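Local structure of 4-oxalocrotonate decarboxylase NahK (Pseudomonas putida, 5D2K) at residues 181-193 against 203-215. The protein catalyses the metal-assisted decarboxylation of (3E)-2-oxohex-3-enedioate to 2-oxopent-4-enoate and carbon dioxide in the bacterial breakdown of naphthalene. The protein carries 1 engineered substitution. Numbering follows the deposited sequence. Where two conformers were deposited one is given.
Sequences SLEEVDLRTLGVV and LGAGAAVLGHPLS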
loop_
_atom_site.group_PDB
_atom_site.type_symbol
_atom_site.label_atom_id
_atom_site.label_comp_id
_atom_site.label_asym_id
_atom_site.label_seq_id
_atom_site.Cartn_x
_atom_site.Cartn_y
_atom_site.Cartn_z
ATOM N N SER A 181 -14.009 -13.537 9.384
ATOM C CA SER A 181 -14.993 -13.366 8.316
ATOM C C SER A 181 -15.597 -11.969 8.305
ATOM O O SER A 181 -15.789 -11.357 9.347
ATOM C CB SER A 181 -16.111 -14.400 8.467
ATOM O OG SER A 181 -15.592 -15.713 8.356
ATOM N N LEU A 182 -15.909 -11.475 7.111
ATOM C CA LEU A 182 -16.462 -10.136 6.983
ATOM C C LEU A 182 -17.750 -9.925 7.783
ATOM O O LEU A 182 -17.954 -8.863 8.360
ATOM C CB LEU A 182 -16.714 -9.810 5.507
ATOM C CG LEU A 182 -17.305 -8.428 5.226
ATOM C CD1 LEU A 182 -16.393 -7.304 5.755
ATOM C CD2 LEU A 182 -17.565 -8.271 3.736
ATOM N N GLU A 183 -18.623 -10.924 7.867
ATOM C CA GLU A 183 -19.908 -10.737 8.535
ATOM C C GLU A 183 -19.747 -10.475 10.034
ATOM O O GLU A 183 -20.658 -9.965 10.687
ATOM C CB GLU A 183 -20.811 -11.950 8.312
ATOM C CG GLU A 183 -20.416 -13.179 9.106
ATOM C CD GLU A 183 -21.350 -14.347 8.855
ATOM O OE1 GLU A 183 -22.361 -14.156 8.143
ATOM O OE2 GLU A 183 -21.077 -15.453 9.366
ATOM N N GLU A 184 -18.581 -10.835 10.578
ATOM C CA GLU A 184 -18.285 -10.640 12.000
ATOM C C GLU A 184 -17.654 -9.286 12.323
ATOM O O GLU A 184 -17.484 -8.934 13.492
ATOM C CB GLU A 184 -17.322 -11.713 12.508
ATOM C CG GLU A 184 -17.754 -13.148 12.338
ATOM C CD GLU A 184 -16.654 -14.095 12.788
ATOM O OE1 GLU A 184 -16.015 -14.738 11.927
ATOM O OE2 GLU A 184 -16.409 -14.171 14.008
ATOM N N VAL A 185 -17.263 -8.551 11.291
ATOM C CA VAL A 185 -16.499 -7.316 11.461
ATOM C C VAL A 185 -17.123 -6.152 10.691
ATOM O O VAL A 185 -17.314 -6.235 9.472
ATOM C CB VAL A 185 -15.036 -7.479 10.982
ATOM C CG1 VAL A 185 -14.198 -6.265 11.405
ATOM C CG2 VAL A 185 -14.420 -8.777 11.516
ATOM N N ASP A 186 -17.419 -5.067 11.393
ATOM C CA ASP A 186 -17.904 -3.855 10.746
ATOM C C ASP A 186 -16.700 -3.012 10.343
ATOM O O ASP A 186 -16.080 -2.363 11.186
ATOM C CB ASP A 186 -18.832 -3.080 11.687
ATOM C CG ASP A 186 -19.509 -1.890 11.011
ATOM O OD1 ASP A 186 -18.897 -1.241 10.138
ATOM O OD2 ASP A 186 -20.672 -1.594 11.369
ATOM N N LEU A 187 -16.354 -3.030 9.062
ATOM C CA LEU A 187 -15.157 -2.317 8.615
ATOM C C LEU A 187 -15.330 -0.807 8.630
ATOM O O LEU A 187 -14.343 -0.070 8.622
ATOM C CB LEU A 187 -14.758 -2.772 7.210
ATOM C CG LEU A 187 -14.355 -4.244 7.128
ATOM C CD1 LEU A 187 -13.955 -4.601 5.698
ATOM C CD2 LEU A 187 -13.222 -4.563 8.112
ATOM N N ARG A 188 -16.577 -0.341 8.644
ATOM C CA ARG A 188 -16.826 1.101 8.668
ATOM C C ARG A 188 -16.552 1.685 10.051
ATOM O O ARG A 188 -15.967 2.772 10.175
ATOM C CB ARG A 188 -18.271 1.404 8.245
ATOM C CG ARG A 188 -18.575 2.895 8.154
ATOM C CD ARG A 188 -20.042 3.135 7.797
ATOM N NE ARG A 188 -20.954 2.656 8.831
ATOM C CZ ARG A 188 -21.464 3.420 9.793
ATOM N NH1 ARG A 188 -21.126 4.700 9.875
ATOM N NH2 ARG A 188 -22.303 2.905 10.678
ATOM N N THR A 189 -16.955 0.954 11.084
ATOM C CA THR A 189 -16.845 1.464 12.444
ATOM C C THR A 189 -15.648 0.895 13.207
ATOM O O THR A 189 -15.453 1.211 14.373
ATOM C CB THR A 189 -18.132 1.186 13.253
ATOM O OG1 THR A 189 -18.317 -0.229 13.417
ATOM C CG2 THR A 189 -19.348 1.783 12.535
ATOM N N LEU A 190 -14.849 0.069 12.535
ATOM C CA LEU A 190 -13.663 -0.536 13.141
ATOM C C LEU A 190 -12.712 0.522 13.666
ATOM O O LEU A 190 -12.193 1.312 12.889
ATOM C CB LEU A 190 -12.939 -1.413 12.116
ATOM C CG LEU A 190 -11.658 -2.098 12.598
ATOM C CD1 LEU A 190 -11.964 -3.110 13.689
ATOM C CD2 LEU A 190 -10.958 -2.765 11.418
ATOM N N GLY A 191 -12.507 0.557 14.980
ATOM C CA GLY A 191 -11.571 1.503 15.563
ATOM C C GLY A 191 -10.155 0.963 15.584
ATOM O O GLY A 191 -9.935 -0.222 15.838
ATOM N N VAL A 192 -9.192 1.837 15.293
ATOM C CA VAL A 192 -7.788 1.462 15.252
ATOM C C VAL A 192 -6.949 2.451 16.066
ATOM O O VAL A 192 -7.081 3.658 15.893
ATOM C CB VAL A 192 -7.293 1.404 13.796
ATOM C CG1 VAL A 192 -5.902 0.867 13.738
ATOM C CG2 VAL A 192 -8.219 0.532 12.947
ATOM N N VAL A 193 -6.102 1.938 16.959
ATOM C CA VAL A 193 -5.270 2.789 17.806
ATOM C C VAL A 193 -3.809 2.413 17.621
ATOM O O VAL A 193 -3.425 1.287 17.941
ATOM C CB VAL A 193 -5.647 2.649 19.296
ATOM C CG1 VAL A 193 -4.740 3.525 20.170
ATOM C CG2 VAL A 193 -7.114 3.005 19.518
ATOM N N LEU A 203 -4.944 7.548 15.881
ATOM C CA LEU A 203 -6.087 6.645 15.884
ATOM C C LEU A 203 -7.071 7.052 14.789
ATOM O O LEU A 203 -7.004 8.159 14.247
ATOM C CB LEU A 203 -6.764 6.602 17.266
ATOM C CG LEU A 203 -7.076 7.874 18.054
ATOM C CD1 LEU A 203 -8.150 8.715 17.368
ATOM C CD2 LEU A 203 -7.516 7.466 19.466
ATOM N N GLY A 204 -7.979 6.143 14.454
ATOM C CA GLY A 204 -8.965 6.420 13.427
ATOM C C GLY A 204 -9.941 5.269 13.277
ATOM O O GLY A 204 -9.870 4.266 13.998
ATOM N N ALA A 205 -10.868 5.419 12.342
ATOM C CA ALA A 205 -11.821 4.360 12.064
ATOM C C ALA A 205 -11.758 3.980 10.594
ATOM O O ALA A 205 -11.315 4.770 9.753
ATOM C CB ALA A 205 -13.234 4.786 12.449
ATOM N N GLY A 206 -12.208 2.763 10.297
ATOM C CA GLY A 206 -12.185 2.256 8.931
ATOM C C GLY A 206 -12.867 3.178 7.936
ATOM O O GLY A 206 -12.453 3.274 6.786
ATOM N N ALA A 207 -13.902 3.886 8.385
ATOM C CA ALA A 207 -14.630 4.799 7.503
ATOM C C ALA A 207 -13.739 5.869 6.869
ATOM O O ALA A 207 -14.093 6.447 5.842
ATOM C CB ALA A 207 -15.767 5.460 8.268
ATOM N N ALA A 208 -12.577 6.129 7.465
ATOM C CA ALA A 208 -11.626 7.082 6.894
ATOM C C ALA A 208 -11.182 6.678 5.480
ATOM O O ALA A 208 -10.836 7.524 4.662
ATOM C CB ALA A 208 -10.416 7.224 7.808
ATOM N N VAL A 209 -11.213 5.386 5.195
ATOM C CA VAL A 209 -10.862 4.880 3.872
ATOM C C VAL A 209 -12.069 4.989 2.930
ATOM O O VAL A 209 -12.885 4.078 2.850
ATOM C CB VAL A 209 -10.366 3.416 3.982
ATOM C CG1 VAL A 209 -9.993 2.836 2.615
ATOM C CG2 VAL A 209 -9.179 3.351 4.936
ATOM N N LEU A 210 -12.188 6.133 2.255
ATOM C CA LEU A 210 -13.238 6.374 1.252
ATOM C C LEU A 210 -14.664 6.194 1.762
ATOM O O LEU A 210 -15.584 5.955 0.976
ATOM C CB LEU A 210 -13.023 5.462 0.040
ATOM C CG LEU A 210 -11.756 5.710 -0.776
ATOM C CD1 LEU A 210 -11.599 4.663 -1.869
ATOM C CD2 LEU A 210 -11.769 7.105 -1.391
ATOM N N GLY A 211 -14.871 6.318 3.071
ATOM C CA GLY A 211 -16.192 6.116 3.643
ATOM C C GLY A 211 -16.448 4.683 4.079
ATOM O O GLY A 211 -17.316 4.417 4.908
ATOM N N HIS A 212 -15.695 3.752 3.493
ATOM C CA HIS A 212 -15.831 2.327 3.789
ATOM C C HIS A 212 -14.661 1.592 3.144
ATOM O O HIS A 212 -14.451 1.746 1.952
ATOM C CB HIS A 212 -17.144 1.761 3.236
ATOM C CG HIS A 212 -17.569 0.494 3.899
ATOM N ND1 HIS A 212 -16.853 -0.683 3.803
ATOM C CD2 HIS A 212 -18.638 0.221 4.687
ATOM C CE1 HIS A 212 -17.463 -1.621 4.508
ATOM N NE2 HIS A 212 -18.542 -1.093 5.060
ATOM N N PRO A 213 -13.905 0.784 3.915
ATOM C CA PRO A 213 -12.772 0.098 3.269
ATOM C C PRO A 213 -13.143 -0.729 2.021
ATOM O O PRO A 213 -12.327 -0.866 1.096
ATOM C CB PRO A 213 -12.236 -0.798 4.395
ATOM C CG PRO A 213 -12.487 0.016 5.631
ATOM C CD PRO A 213 -13.885 0.604 5.381
ATOM N N LEU A 214 -14.364 -1.252 1.969
ATOM C CA LEU A 214 -14.754 -2.036 0.796
ATOM C C LEU A 214 -14.914 -1.142 -0.449
ATOM O O LEU A 214 -14.813 -1.627 -1.580
ATOM C CB LEU A 214 -16.036 -2.823 1.084
ATOM C CG LEU A 214 -15.902 -3.920 2.142
ATOM C CD1 LEU A 214 -17.173 -4.753 2.222
ATOM C CD2 LEU A 214 -14.680 -4.812 1.863
ATOM N N SER A 215 -15.123 0.163 -0.254
ATOM C CA SER A 215 -15.168 1.080 -1.401
ATOM C C SER A 215 -13.794 1.211 -2.040
ATOM O O SER A 215 -13.670 1.475 -3.233
ATOM C CB SER A 215 -15.688 2.463 -0.989
ATOM O OG SER A 215 -17.068 2.393 -0.629
HETATM O O HOH W 1 -20.198 -2.012 7.184
#
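L187 and R188 pack against H212 and P213 at the N-terminal end of helix 213-225. H212 is the N-cap: its ND1 accepts a hydrogen bond from L214 N in the ring plane at 3.1 Å, while water 1 lies at the ring's other nitrogen, NE2, and bonds weakly to D186 OD1. With both ring nitrogens engaged, the imidazole is fixed in rotation, and R188 N lies over one face, offset toward the rim. R188 CB touches H212 CD2 at 3.8 Å; with CG anti to the backbone N (chi1 -176°), the chain runs on past A207 CB and G211 O, then bends at chi3. D186 OD1 also accepts from T189 N, above the carboxylate plane, an Asx motif. L187 CB rests on P213 CG, and its CD1 meets L214 CD2 at 3.9 Å, the two leucines crossing at about a right angle; L182 CD2 reaches L214 CD1 tip to tip. The buried L187 O has no hydrogen-bond donor, but G206 CA lies 3.2 Å from L187 O in a CA-H...O contact, 154° at the hydrogen. Beyond, G206 N bonds L190 O, and V192 and G204 exchange two backbone bonds in an antiparallel hairpin, with V193 CG2 beside L203 CB. Within this chain, strand 199-205 is an outer strand of the five-stranded sheet, whose next strand beyond 191-196 is 253-258; L187 and P213 lie on I117 of strand 112-121, and L182 and L214 on I139 of strand 139-149.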